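Local coordinates for phosphoserine phosphatase (Thermococcus onnurineus, PDB 4AP9), which probably removes the phosphate from L-phosphoserine with the help of magnesium, the last step of L-serine biosynthesis, at residues 16-20 against 100-104; 74-80 against 107-112; 88-92 against 114-118; 92-96 against 196-200; 172-176 against 186-192. All coordinates share one frame; numbering follows the deposited sequence.

In the fold
Contacts 1 and 5 both belong to the central sheet. Contact 1 is its buried heart, where waters and a carboxylate join the ends of adjacent strands; contact 5 is the pairing of its last strand, which leads into helix 189-197. Contacts 3 and 4 share helix 82-93: in buried contact 3 an arginine grips the loop before strand 118-127, while in partly exposed contact 4 a lysine bonds to backbone carbonyls at the C-terminal side of helix 189-197. Contact 2 joins two loops, mixing an apolar cluster with an outlying salt bridge. F112 and L109 of contact 2 touch contact 1, and L115 of contact 3 packs on both, so these three form one continuous body.

Contact 1. Residues 16-20 against 100-104; sequences IEGTL and LISGS
I16 and S102 face each other in a buried contact, part sheet pairing and part water bridge, where the loop after strand 11-15 runs beside the end of strand 97-102 near the centre of the chain. I16 N donates to I101 O at 2.9 Å, almost straight (170°), carrying the parallel pairing one residue past strand 11-15. I16 CD1 lies 4.1 Å from L100 CB, the side chains crossing at about a right angle, and L20 CD1 meets L100 CD2. The polar side centres on E17, whose CG is anti to the carbonyl carbon (chi1 -60°) and whose extended chain brings OE1 beside S102. One water accepts from E17 N and S102 OG and donates to E17 OE1; another donates to E17 OE1 and accepts from G103 N. S102 OG accepts from S104 N at 3.0 Å, an ST turn. A bound 3-pyridinium-1-ylpropane-1-sulfonate comes within about 5 Å of G103. D15 to T19 (DIEGT) corresponds to the first haloacid dehalogenase motif, DxDx(T/V), with E17 in place of the usual second aspartate, and S102 probably belongs to the second; these neighbouring strand ends frame the active site in such enzymes.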
# COMPACT_ATOMS: atom_id res chain seq x y z
N ILE A 16 7.40 28.39 -10.84
CA ILE A 16 7.91 29.52 -11.61
C ILE A 16 7.75 30.87 -10.92
O ILE A 16 8.70 31.65 -10.82
CB ILE A 16 7.24 29.58 -13.00
CG1 ILE A 16 7.63 28.34 -13.80
CG2 ILE A 16 7.64 30.84 -13.76
CD1 ILE A 16 6.85 28.18 -15.10
N GLU A 17 6.56 31.16 -10.42
CA GLU A 17 6.31 32.49 -9.88
C GLU A 17 7.06 32.75 -8.59
O GLU A 17 6.96 31.98 -7.64
CB GLU A 17 4.81 32.70 -9.66
CG GLU A 17 4.00 32.57 -10.93
CD GLU A 17 2.53 32.32 -10.63
OE1 GLU A 17 2.20 31.31 -9.98
OE2 GLU A 17 1.69 33.15 -11.05
N GLY A 18 7.82 33.84 -8.55
CA GLY A 18 8.56 34.19 -7.35
C GLY A 18 9.90 33.47 -7.25
O GLY A 18 10.64 33.67 -6.29
N THR A 19 10.21 32.64 -8.23
CA THR A 19 11.54 32.06 -8.32
C THR A 19 12.22 32.52 -9.60
O THR A 19 13.28 33.14 -9.55
CB THR A 19 11.52 30.52 -8.29
OG1 THR A 19 10.81 30.04 -9.43
CG2 THR A 19 10.83 30.02 -7.00
N LEU A 20 11.60 32.23 -10.75
CA LEU A 20 12.18 32.59 -12.05
C LEU A 20 11.68 33.92 -12.59
O LEU A 20 12.36 34.55 -13.41
CB LEU A 20 11.91 31.49 -13.08
CG LEU A 20 12.37 30.06 -12.75
CD1 LEU A 20 12.10 29.15 -13.95
CD2 LEU A 20 13.85 30.03 -12.37
N LEU A 100 9.27 22.47 -14.62
CA LEU A 100 8.79 23.80 -14.29
C LEU A 100 7.29 23.73 -14.14
O LEU A 100 6.61 23.19 -15.01
CB LEU A 100 9.18 24.80 -15.39
CG LEU A 100 10.65 24.93 -15.76
CD1 LEU A 100 10.84 26.15 -16.66
CD2 LEU A 100 11.55 25.04 -14.55
N ILE A 101 6.75 24.27 -13.05
CA ILE A 101 5.32 24.23 -12.85
C ILE A 101 4.78 25.59 -12.47
O ILE A 101 5.52 26.45 -11.99
CB ILE A 101 4.91 23.19 -11.77
CG1 ILE A 101 5.44 23.57 -10.38
CG2 ILE A 101 5.44 21.81 -12.12
CD1 ILE A 101 4.99 22.59 -9.30
N SER A 102 3.50 25.79 -12.72
CA SER A 102 2.81 26.98 -12.23
C SER A 102 1.31 26.73 -12.19
O SER A 102 0.78 25.93 -12.98
CB SER A 102 3.10 28.18 -13.14
OG SER A 102 2.40 29.35 -12.68
N GLY A 103 0.62 27.42 -11.29
CA GLY A 103 -0.84 27.41 -11.27
C GLY A 103 -1.43 28.48 -12.17
O GLY A 103 -2.66 28.59 -12.30
N SER A 104 -0.56 29.29 -12.78
CA SER A 104 -0.99 30.29 -13.74
C SER A 104 -1.04 29.67 -15.14
O SER A 104 -0.81 28.46 -15.30
CB SER A 104 0.02 31.44 -13.86
OG SER A 104 -0.54 32.55 -14.56
O HOH W 1 0.81 29.32 -9.18
O HOH W 2 4.23 29.53 -10.40

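Contact 2. Residues 74-80 against 107-112; sequences TREKVNV and EVLEPF
V78 pushes both methyls into the 107-112 loop and carries most of the apolar part of this contact. CG1, anti to the backbone N (chi1 177°), lies 3.4 Å from F112 CE2 and 3.7 Å from P111 CG, with L109 CD2 a little farther off. CG2 turns the other way, to V108 CG1 at 4.0 Å. V80 extends the cluster: its CG2 sits against the backbone of P111, 3.3 Å from P111 O. Around the aromatic ring, V78 CG1 lies by CE2 and CD2 and V80 CG2 by CD1 and CE1, both approaching obliquely, while the methyls of V108 lie against T74, whose OG1 is bonded to F71 O.

The charged part lies on the more exposed side. R75 CG stands between the backbone N and the carbonyl carbon, and a bend about the CG-CD bond (chi3 -79°) swings the guanidinium group toward E110. There R75 NH2 reaches E110 OE1 at 2.9 Å in a salt bridge whose hydrogen bond is weak, the two flat groups being inclined to one another by 42°. E107 O lies at the edge of the guanidinium group, near its plane, and R75 CB rests 3.5 Å from V108 O.

V78 and V108 also pack on F23, in the chain leading out toward helix 25-33. Residues 74-80 bring the chain back from the helices between 25 and 73, an arrangement consistent with the return linker of a C1 cap, the helical insertion after the first sequence motif of haloacid dehalogenase enzymes, resting on the core domain.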
# COMPACT_ATOMS: atom_id res chain seq x y z
N THR A 74 0.25 40.13 -21.89
CA THR A 74 1.00 40.00 -20.64
C THR A 74 2.28 39.17 -20.78
O THR A 74 3.22 39.35 -20.00
CB THR A 74 0.15 39.39 -19.52
OG1 THR A 74 -0.18 38.03 -19.84
CG2 THR A 74 -1.14 40.19 -19.32
N ARG A 75 2.33 38.28 -21.77
CA ARG A 75 3.54 37.47 -21.93
C ARG A 75 4.75 38.36 -22.24
O ARG A 75 5.89 37.96 -22.06
CB ARG A 75 3.35 36.35 -22.97
CG ARG A 75 3.02 36.83 -24.36
CD ARG A 75 2.34 35.74 -25.20
NE ARG A 75 3.28 34.74 -25.74
CZ ARG A 75 4.20 35.01 -26.66
NH1 ARG A 75 4.35 36.25 -27.14
NH2 ARG A 75 5.00 34.04 -27.11
N GLU A 76 4.49 39.58 -22.69
CA GLU A 76 5.55 40.56 -22.87
C GLU A 76 6.26 40.92 -21.56
O GLU A 76 7.39 41.39 -21.56
CB GLU A 76 5.00 41.81 -23.56
CG GLU A 76 4.53 41.53 -24.98
CD GLU A 76 3.84 42.70 -25.63
OE1 GLU A 76 3.81 43.79 -25.02
OE2 GLU A 76 3.32 42.53 -26.75
N LYS A 77 5.59 40.68 -20.43
CA LYS A 77 6.17 40.96 -19.12
C LYS A 77 6.85 39.72 -18.53
O LYS A 77 7.36 39.75 -17.42
CB LYS A 77 5.10 41.48 -18.16
CG LYS A 77 4.73 42.93 -18.38
CD LYS A 77 3.98 43.50 -17.17
CE LYS A 77 3.66 44.97 -17.36
NZ LYS A 77 3.23 45.61 -16.07
N VAL A 78 6.86 38.64 -19.29
CA VAL A 78 7.45 37.39 -18.85
C VAL A 78 8.68 37.12 -19.70
O VAL A 78 8.58 36.96 -20.91
CB VAL A 78 6.47 36.22 -19.05
CG1 VAL A 78 7.10 34.90 -18.65
CG2 VAL A 78 5.18 36.49 -18.28
N ASN A 79 9.85 37.08 -19.07
CA ASN A 79 11.09 36.86 -19.81
C ASN A 79 12.01 35.90 -19.07
O ASN A 79 12.08 35.92 -17.85
CB ASN A 79 11.79 38.20 -20.07
CG ASN A 79 10.84 39.26 -20.65
OD1 ASN A 79 10.50 39.22 -21.84
ND2 ASN A 79 10.41 40.20 -19.81
N VAL A 80 12.70 35.04 -19.82
CA VAL A 80 13.71 34.16 -19.23
C VAL A 80 15.00 34.93 -19.01
O VAL A 80 15.72 35.21 -19.96
CB VAL A 80 14.00 32.97 -20.14
CG1 VAL A 80 15.05 32.06 -19.52
CG2 VAL A 80 12.72 32.22 -20.44
N GLU A 107 -0.25 29.86 -21.44
CA GLU A 107 -0.28 30.78 -22.57
C GLU A 107 0.54 32.03 -22.24
O GLU A 107 1.25 32.57 -23.10
CB GLU A 107 -1.73 31.12 -22.94
CG GLU A 107 -2.59 29.90 -23.40
CD GLU A 107 -3.33 29.18 -22.25
OE1 GLU A 107 -2.97 29.36 -21.07
OE2 GLU A 107 -4.30 28.45 -22.54
N VAL A 108 0.45 32.45 -20.99
CA VAL A 108 1.21 33.60 -20.51
C VAL A 108 2.67 33.23 -20.15
O VAL A 108 3.59 34.04 -20.33
CB VAL A 108 0.51 34.22 -19.31
CG1 VAL A 108 1.36 35.28 -18.67
CG2 VAL A 108 -0.81 34.81 -19.76
N LEU A 109 2.87 32.02 -19.67
CA LEU A 109 4.21 31.59 -19.24
C LEU A 109 4.95 30.89 -20.38
O LEU A 109 5.95 30.21 -20.17
CB LEU A 109 4.12 30.69 -18.01
CG LEU A 109 3.65 31.41 -16.74
CD1 LEU A 109 3.51 30.42 -15.58
CD2 LEU A 109 4.61 32.55 -16.37
N GLU A 110 4.46 31.09 -21.58
CA GLU A 110 5.05 30.50 -22.77
C GLU A 110 6.58 30.64 -22.89
O GLU A 110 7.26 29.71 -23.35
CB GLU A 110 4.33 31.06 -24.01
CG GLU A 110 4.73 30.40 -25.30
CD GLU A 110 5.94 31.04 -25.92
OE1 GLU A 110 6.34 32.13 -25.43
OE2 GLU A 110 6.49 30.46 -26.88
N PRO A 111 7.14 31.78 -22.46
CA PRO A 111 8.61 31.87 -22.57
C PRO A 111 9.37 30.75 -21.83
O PRO A 111 10.51 30.44 -22.20
CB PRO A 111 8.92 33.25 -21.96
CG PRO A 111 7.68 34.05 -22.18
CD PRO A 111 6.53 33.06 -22.05
N PHE A 112 8.75 30.14 -20.82
CA PHE A 112 9.40 29.09 -20.04
C PHE A 112 9.09 27.68 -20.57
O PHE A 112 9.57 26.70 -20.03
CB PHE A 112 8.93 29.17 -18.59
CG PHE A 112 9.39 30.40 -17.87
CD1 PHE A 112 10.69 30.51 -17.43
CD2 PHE A 112 8.51 31.44 -17.62
CE1 PHE A 112 11.12 31.64 -16.76
CE2 PHE A 112 8.93 32.57 -16.96
CZ PHE A 112 10.24 32.66 -16.52

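Contact 3. Residues 88-92 against 114-118; sequences VETLR and ELGDE
R92 reaches from helix 82-93 across to D117 and L115 in the loop that leads into strand 118-127. Its CB points toward that loop, and CG, anti to the carbonyl carbon (chi1 -73°), starts a chain that runs extended as far as NE, with CG and CD passing D117 OD2 at 4.1 Å. NE donates to D117 OD1 at 3.1 Å, a salt bridge with the acceptor close to the guanidinium plane; NE meets OD1 on the syn side, 29° out of the carboxylate plane. The second oxygen, OD2, is a weak partner of NE and belongs chiefly to V98 N, so the aspartate links the arginine to strand 97-102. Beyond CZ, NH2 donates to L115 O at 2.8 Å, tilted from the carbonyl plane, and has a weak bond to D117 OD1. NH1 donates a hydrogen bond to a water at 2.9 Å, and that water donates to L115 O. The carbonyl is therefore held directly and through the water, and the guanidinium group spans both the carboxylate and the backbone.

One helical turn earlier, V88 supplies the apolar part: CG2 meets L115 CD2 at 3.8 Å, and CG1 lies 3.5 Å from L115 O. D117 O accepts from R123 of the second subunit, so the loop also faces a subunit interface. V88 and L91 pack on V98, placing helix 82-93 against the sheet, and the contact ties that helix to the loop entering strand 118-127, as in the Rossmann-like alpha/beta core of this superfamily.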
# COMPACT_ATOMS: atom_id res chain seq x y z
N VAL A 88 18.50 26.70 -14.38
CA VAL A 88 18.05 25.49 -15.05
C VAL A 88 19.20 24.72 -15.68
O VAL A 88 19.27 23.50 -15.59
CB VAL A 88 16.97 25.79 -16.10
CG1 VAL A 88 16.69 24.57 -16.97
CG2 VAL A 88 15.69 26.27 -15.40
N GLU A 89 20.13 25.43 -16.32
CA GLU A 89 21.27 24.75 -16.94
C GLU A 89 22.19 24.09 -15.89
O GLU A 89 22.74 23.00 -16.12
CB GLU A 89 22.05 25.70 -17.84
CG GLU A 89 21.26 26.12 -19.07
CD GLU A 89 22.00 27.10 -19.96
OE1 GLU A 89 23.07 27.61 -19.56
OE2 GLU A 89 21.49 27.37 -21.06
N THR A 90 22.35 24.76 -14.75
CA THR A 90 23.19 24.24 -13.68
C THR A 90 22.56 23.02 -13.01
O THR A 90 23.24 22.02 -12.75
CB THR A 90 23.47 25.31 -12.63
OG1 THR A 90 24.06 26.46 -13.27
CG2 THR A 90 24.45 24.77 -11.56
N LEU A 91 21.26 23.10 -12.74
CA LEU A 91 20.52 21.93 -12.29
C LEU A 91 20.77 20.70 -13.16
O LEU A 91 21.02 19.61 -12.65
CB LEU A 91 19.03 22.24 -12.23
CG LEU A 91 18.62 23.09 -11.03
CD1 LEU A 91 17.25 23.74 -11.26
CD2 LEU A 91 18.62 22.24 -9.77
N ARG A 92 20.71 20.86 -14.48
CA ARG A 92 21.03 19.74 -15.36
C ARG A 92 22.46 19.24 -15.19
O ARG A 92 22.69 18.04 -15.15
CB ARG A 92 20.80 20.10 -16.82
CG ARG A 92 19.36 20.17 -17.21
CD ARG A 92 19.24 20.02 -18.71
NE ARG A 92 17.90 20.37 -19.16
CZ ARG A 92 17.56 21.58 -19.60
NH1 ARG A 92 18.46 22.55 -19.64
NH2 ARG A 92 16.32 21.81 -20.00
N GLU A 114 9.90 25.73 -22.97
CA GLU A 114 10.93 24.80 -23.42
C GLU A 114 12.21 24.88 -22.60
O GLU A 114 13.22 24.26 -22.95
CB GLU A 114 11.25 25.05 -24.89
CG GLU A 114 10.05 25.02 -25.81
CD GLU A 114 9.45 23.64 -25.95
OE1 GLU A 114 10.08 22.66 -25.48
OE2 GLU A 114 8.35 23.54 -26.52
N LEU A 115 12.17 25.65 -21.52
CA LEU A 115 13.37 25.88 -20.74
C LEU A 115 13.75 24.63 -19.95
O LEU A 115 14.91 24.25 -19.91
CB LEU A 115 13.19 27.07 -19.80
CG LEU A 115 14.41 27.38 -18.93
CD1 LEU A 115 15.61 27.74 -19.80
CD2 LEU A 115 14.10 28.51 -17.98
N GLY A 116 12.76 24.01 -19.31
CA GLY A 116 12.99 22.80 -18.54
C GLY A 116 12.85 21.55 -19.38
O GLY A 116 12.70 21.61 -20.60
N ASP A 117 12.95 20.40 -18.71
CA ASP A 117 12.74 19.11 -19.35
C ASP A 117 11.25 18.79 -19.46
O ASP A 117 10.82 18.14 -20.42
CB ASP A 117 13.50 18.04 -18.58
CG ASP A 117 15.01 18.27 -18.62
OD1 ASP A 117 15.54 18.44 -19.74
OD2 ASP A 117 15.66 18.33 -17.55
N GLU A 118 10.47 19.23 -18.47
CA GLU A 118 9.02 19.15 -18.53
C GLU A 118 8.41 20.48 -18.07
O GLU A 118 9.01 21.22 -17.28
CB GLU A 118 8.47 18.00 -17.67
CG GLU A 118 8.91 16.62 -18.12
CD GLU A 118 8.10 15.50 -17.48
OE1 GLU A 118 6.86 15.60 -17.46
OE2 GLU A 118 8.70 14.51 -17.01
O HOH W 3 17.43 24.82 -21.13

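Contact 4. Residues 92-96 against 196-200; sequences REKGF and IKNLK
K94 starts with CG anti to the carbonyl carbon (chi1 -59°) and then bends at chi2 (-52°), after which its chain runs straight to NZ; this turn lays it over the carbonyls of I196, K197 and L199. NZ donates to L199 O at 2.9 Å, in the carbonyl plane, and more weakly to K197 O at 3.3 Å. On the way CE passes 3.4 Å from I196 O, which itself accepts from L199 N, and the lysine and I196 side chains run past one another head to tail, with K94 CG 4.1 Å from I196 CG2. The ammonium group thus sits near the C-terminal turn of helix 189-197, and its positive charge would probably be favoured by the carbonyls gathered there. A leucine in its place would probably leave L199 O and K197 O without this donor and the carbonyls there without a positive charge nearby.

The two helices lie side by side in the Rossmann-like core, I196 packing on L87, T90 and L91, and their C-terminal ends meet here. Helix 82-93 closes in a Schellman motif at G95, whose positive phi calls for glycine. Just beyond, F96 CE1 touches L199 CD1 at 3.8 Å, the side chains crossing at about a right angle, and K10 makes a cation-pi contact with the same ring.

K200 folds back over the turn: its CD lies 3.8 Å from K94 O, and its NZ is 5.6 Å from K94 NZ, a like charge. L199 also packs on M3 of the third subunit, and backbone bonds of K200 reach that chain as well.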
# COMPACT_ATOMS: atom_id res chain seq x y z
N ARG A 92 20.71 20.86 -14.48
CA ARG A 92 21.03 19.74 -15.36
C ARG A 92 22.46 19.24 -15.19
O ARG A 92 22.69 18.04 -15.15
CB ARG A 92 20.80 20.10 -16.82
CG ARG A 92 19.36 20.17 -17.21
CD ARG A 92 19.24 20.02 -18.71
NE ARG A 92 17.90 20.37 -19.16
CZ ARG A 92 17.56 21.58 -19.60
NH1 ARG A 92 18.46 22.55 -19.64
NH2 ARG A 92 16.32 21.81 -20.00
N GLU A 93 23.42 20.17 -15.12
CA GLU A 93 24.81 19.79 -14.89
C GLU A 93 24.93 18.96 -13.61
O GLU A 93 25.72 18.01 -13.54
CB GLU A 93 25.71 21.02 -14.76
CG GLU A 93 25.82 21.87 -16.01
CD GLU A 93 26.72 23.07 -15.80
OE1 GLU A 93 27.72 22.94 -15.06
OE2 GLU A 93 26.43 24.15 -16.37
N LYS A 94 24.15 19.34 -12.61
CA LYS A 94 24.22 18.70 -11.30
C LYS A 94 23.42 17.39 -11.28
O LYS A 94 23.30 16.75 -10.24
CB LYS A 94 23.74 19.65 -10.20
CG LYS A 94 24.54 20.94 -10.09
CD LYS A 94 26.03 20.67 -9.99
CE LYS A 94 26.81 21.95 -9.73
NZ LYS A 94 28.25 21.68 -9.48
N GLY A 95 22.87 17.01 -12.42
CA GLY A 95 22.26 15.70 -12.58
C GLY A 95 20.77 15.61 -12.31
O GLY A 95 20.26 14.53 -12.03
N PHE A 96 20.08 16.74 -12.37
CA PHE A 96 18.64 16.77 -12.17
C PHE A 96 17.91 16.77 -13.50
O PHE A 96 18.40 17.31 -14.49
CB PHE A 96 18.24 18.03 -11.40
CG PHE A 96 18.68 18.03 -9.96
CD1 PHE A 96 19.94 18.46 -9.62
CD2 PHE A 96 17.82 17.60 -8.97
CE1 PHE A 96 20.35 18.46 -8.30
CE2 PHE A 96 18.22 17.59 -7.64
CZ PHE A 96 19.49 18.03 -7.31
N ILE A 196 22.82 25.98 -5.87
CA ILE A 196 22.85 24.86 -6.79
C ILE A 196 24.25 24.68 -7.38
O ILE A 196 24.69 23.55 -7.62
CB ILE A 196 21.82 25.02 -7.91
CG1 ILE A 196 20.41 25.05 -7.31
CG2 ILE A 196 21.94 23.89 -8.92
CD1 ILE A 196 20.09 23.86 -6.44
N LYS A 197 24.97 25.78 -7.58
CA LYS A 197 26.31 25.70 -8.14
C LYS A 197 27.25 24.99 -7.17
O LYS A 197 28.24 24.37 -7.58
CB LYS A 197 26.85 27.09 -8.50
CG LYS A 197 26.52 27.53 -9.92
CD LYS A 197 27.27 28.80 -10.33
CE LYS A 197 26.62 30.05 -9.77
NZ LYS A 197 27.04 31.27 -10.56
N ASN A 198 26.93 25.06 -5.88
CA ASN A 198 27.71 24.37 -4.85
C ASN A 198 27.46 22.86 -4.75
O ASN A 198 28.14 22.19 -3.97
CB ASN A 198 27.42 24.98 -3.48
CG ASN A 198 28.44 26.01 -3.08
OD1 ASN A 198 29.53 26.09 -3.65
ND2 ASN A 198 28.10 26.82 -2.08
N LEU A 199 26.50 22.33 -5.50
CA LEU A 199 26.19 20.91 -5.40
C LEU A 199 27.25 19.98 -6.00
O LEU A 199 27.92 20.30 -6.99
CB LEU A 199 24.81 20.59 -6.00
CG LEU A 199 23.59 21.22 -5.33
CD1 LEU A 199 22.34 20.84 -6.11
CD2 LEU A 199 23.47 20.80 -3.87
N LYS A 200 27.37 18.81 -5.37
CA LYS A 200 28.28 17.72 -5.76
C LYS A 200 29.73 18.04 -5.46
O LYS A 200 30.05 18.59 -4.40
CB LYS A 200 28.07 17.32 -7.21
CG LYS A 200 26.99 16.27 -7.40
CD LYS A 200 26.74 16.03 -8.87
CE LYS A 200 28.02 16.28 -9.65
NZ LYS A 200 27.73 16.33 -11.11

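Contact 5. Residues 172-176 against 186-192; sequences GIAVG and VKDLKEL
V175 and V186 pair as a parallel beta bridge, with two backbone bonds fixing the register. V186 N donates to A174 O at 2.9 Å and G176 N to V186 O at 2.9 Å, both nearly straight, so the amide and the carbonyl of V186 are satisfied by A174 and by G176, the residue just past the strand, whose positive phi calls for glycine. V186 O also receives the CA-H of V175, a longer contact of 3.5 Å. At the start of helix 189-197, D188 is the N-cap: its OD1 takes E191 N at 2.9 Å and its O takes L192 N at 3.1 Å, while E191 OE2 takes K187 N in a weak bond.

The side chains gather on one side. V175 CG1, anti to the backbone N (chi1 -178°), sits 3.7 Å from D188 CA, and CG2 meets V186 CG2 at 3.8 Å and L192 CD2. Cut back to alanine, V175 would lose both methyls, which is likely to leave a gap between V186, D188 and L192. I173 CD1 touches L192 CD1 at 3.8 Å.

Strand 171-175 lies between 153-157 and the last strand, 184-186; helix 189-197 then covers I173 and V175, with L189 and L192 packing on L87 of helix 82-93.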
# COMPACT_ATOMS: atom_id res chain seq x y z
N GLY A 172 13.35 20.88 0.18
CA GLY A 172 12.61 22.01 -0.35
C GLY A 172 13.32 23.31 -0.06
O GLY A 172 13.88 23.48 1.02
N ILE A 173 13.34 24.22 -1.03
CA ILE A 173 13.97 25.51 -0.87
C ILE A 173 12.97 26.60 -1.21
O ILE A 173 12.42 26.63 -2.31
CB ILE A 173 15.18 25.70 -1.81
CG1 ILE A 173 16.17 24.56 -1.63
CG2 ILE A 173 15.87 27.05 -1.54
CD1 ILE A 173 17.35 24.62 -2.62
N ALA A 174 12.76 27.51 -0.26
CA ALA A 174 11.93 28.69 -0.50
C ALA A 174 12.79 29.88 -0.91
O ALA A 174 13.94 29.99 -0.49
CB ALA A 174 11.11 29.02 0.75
N VAL A 175 12.23 30.77 -1.73
CA VAL A 175 12.95 31.96 -2.17
C VAL A 175 12.26 33.25 -1.75
O VAL A 175 11.12 33.50 -2.15
CB VAL A 175 13.06 31.99 -3.69
CG1 VAL A 175 13.85 33.22 -4.13
CG2 VAL A 175 13.71 30.71 -4.21
N GLY A 176 12.95 34.08 -0.97
CA GLY A 176 12.39 35.36 -0.57
C GLY A 176 11.39 35.56 0.56
O GLY A 176 11.19 36.68 1.03
N VAL A 186 16.40 30.79 0.77
CA VAL A 186 17.43 31.62 0.15
C VAL A 186 16.88 33.01 -0.15
O VAL A 186 15.67 33.18 -0.34
CB VAL A 186 18.00 30.98 -1.12
CG1 VAL A 186 18.80 29.75 -0.76
CG2 VAL A 186 16.87 30.63 -2.10
N LYS A 187 17.76 34.01 -0.21
CA LYS A 187 17.33 35.40 -0.29
C LYS A 187 16.65 35.78 -1.60
O LYS A 187 15.72 36.58 -1.62
CB LYS A 187 18.50 36.36 -0.06
CG LYS A 187 19.04 36.37 1.36
CD LYS A 187 20.11 37.45 1.51
CE LYS A 187 20.85 37.33 2.84
NZ LYS A 187 21.99 38.30 2.92
N ASP A 188 17.14 35.22 -2.70
CA ASP A 188 16.67 35.59 -4.03
C ASP A 188 17.21 34.58 -5.03
O ASP A 188 17.92 33.65 -4.65
CB ASP A 188 17.12 37.01 -4.38
CG ASP A 188 18.62 37.21 -4.20
OD1 ASP A 188 19.38 36.22 -4.30
OD2 ASP A 188 19.04 38.36 -3.96
N LEU A 189 16.89 34.76 -6.30
CA LEU A 189 17.26 33.78 -7.31
C LEU A 189 18.78 33.63 -7.41
O LEU A 189 19.29 32.55 -7.67
CB LEU A 189 16.67 34.16 -8.66
CG LEU A 189 16.92 33.24 -9.86
CD1 LEU A 189 16.39 31.85 -9.58
CD2 LEU A 189 16.24 33.83 -11.09
N LYS A 190 19.49 34.73 -7.19
CA LYS A 190 20.94 34.72 -7.26
C LYS A 190 21.51 33.75 -6.22
O LYS A 190 22.36 32.91 -6.52
CB LYS A 190 21.51 36.12 -7.04
CG LYS A 190 23.02 36.18 -6.95
CD LYS A 190 23.67 35.82 -8.28
CE LYS A 190 25.18 35.59 -8.13
NZ LYS A 190 25.97 36.84 -7.90
N GLU A 191 21.02 33.87 -4.99
CA GLU A 191 21.44 32.99 -3.91
C GLU A 191 21.10 31.53 -4.26
O GLU A 191 21.87 30.62 -3.95
CB GLU A 191 20.75 33.42 -2.62
CG GLU A 191 21.37 32.86 -1.35
CD GLU A 191 20.91 33.63 -0.12
OE1 GLU A 191 21.19 34.85 -0.05
OE2 GLU A 191 20.28 33.03 0.78
N LEU A 192 19.95 31.32 -4.90
CA LEU A 192 19.53 29.96 -5.26
C LEU A 192 20.49 29.38 -6.29
O LEU A 192 20.90 28.23 -6.17
CB LEU A 192 18.10 29.94 -5.80
CG LEU A 192 17.54 28.57 -6.17
CD1 LEU A 192 17.50 27.64 -4.96
CD2 LEU A 192 16.16 28.70 -6.79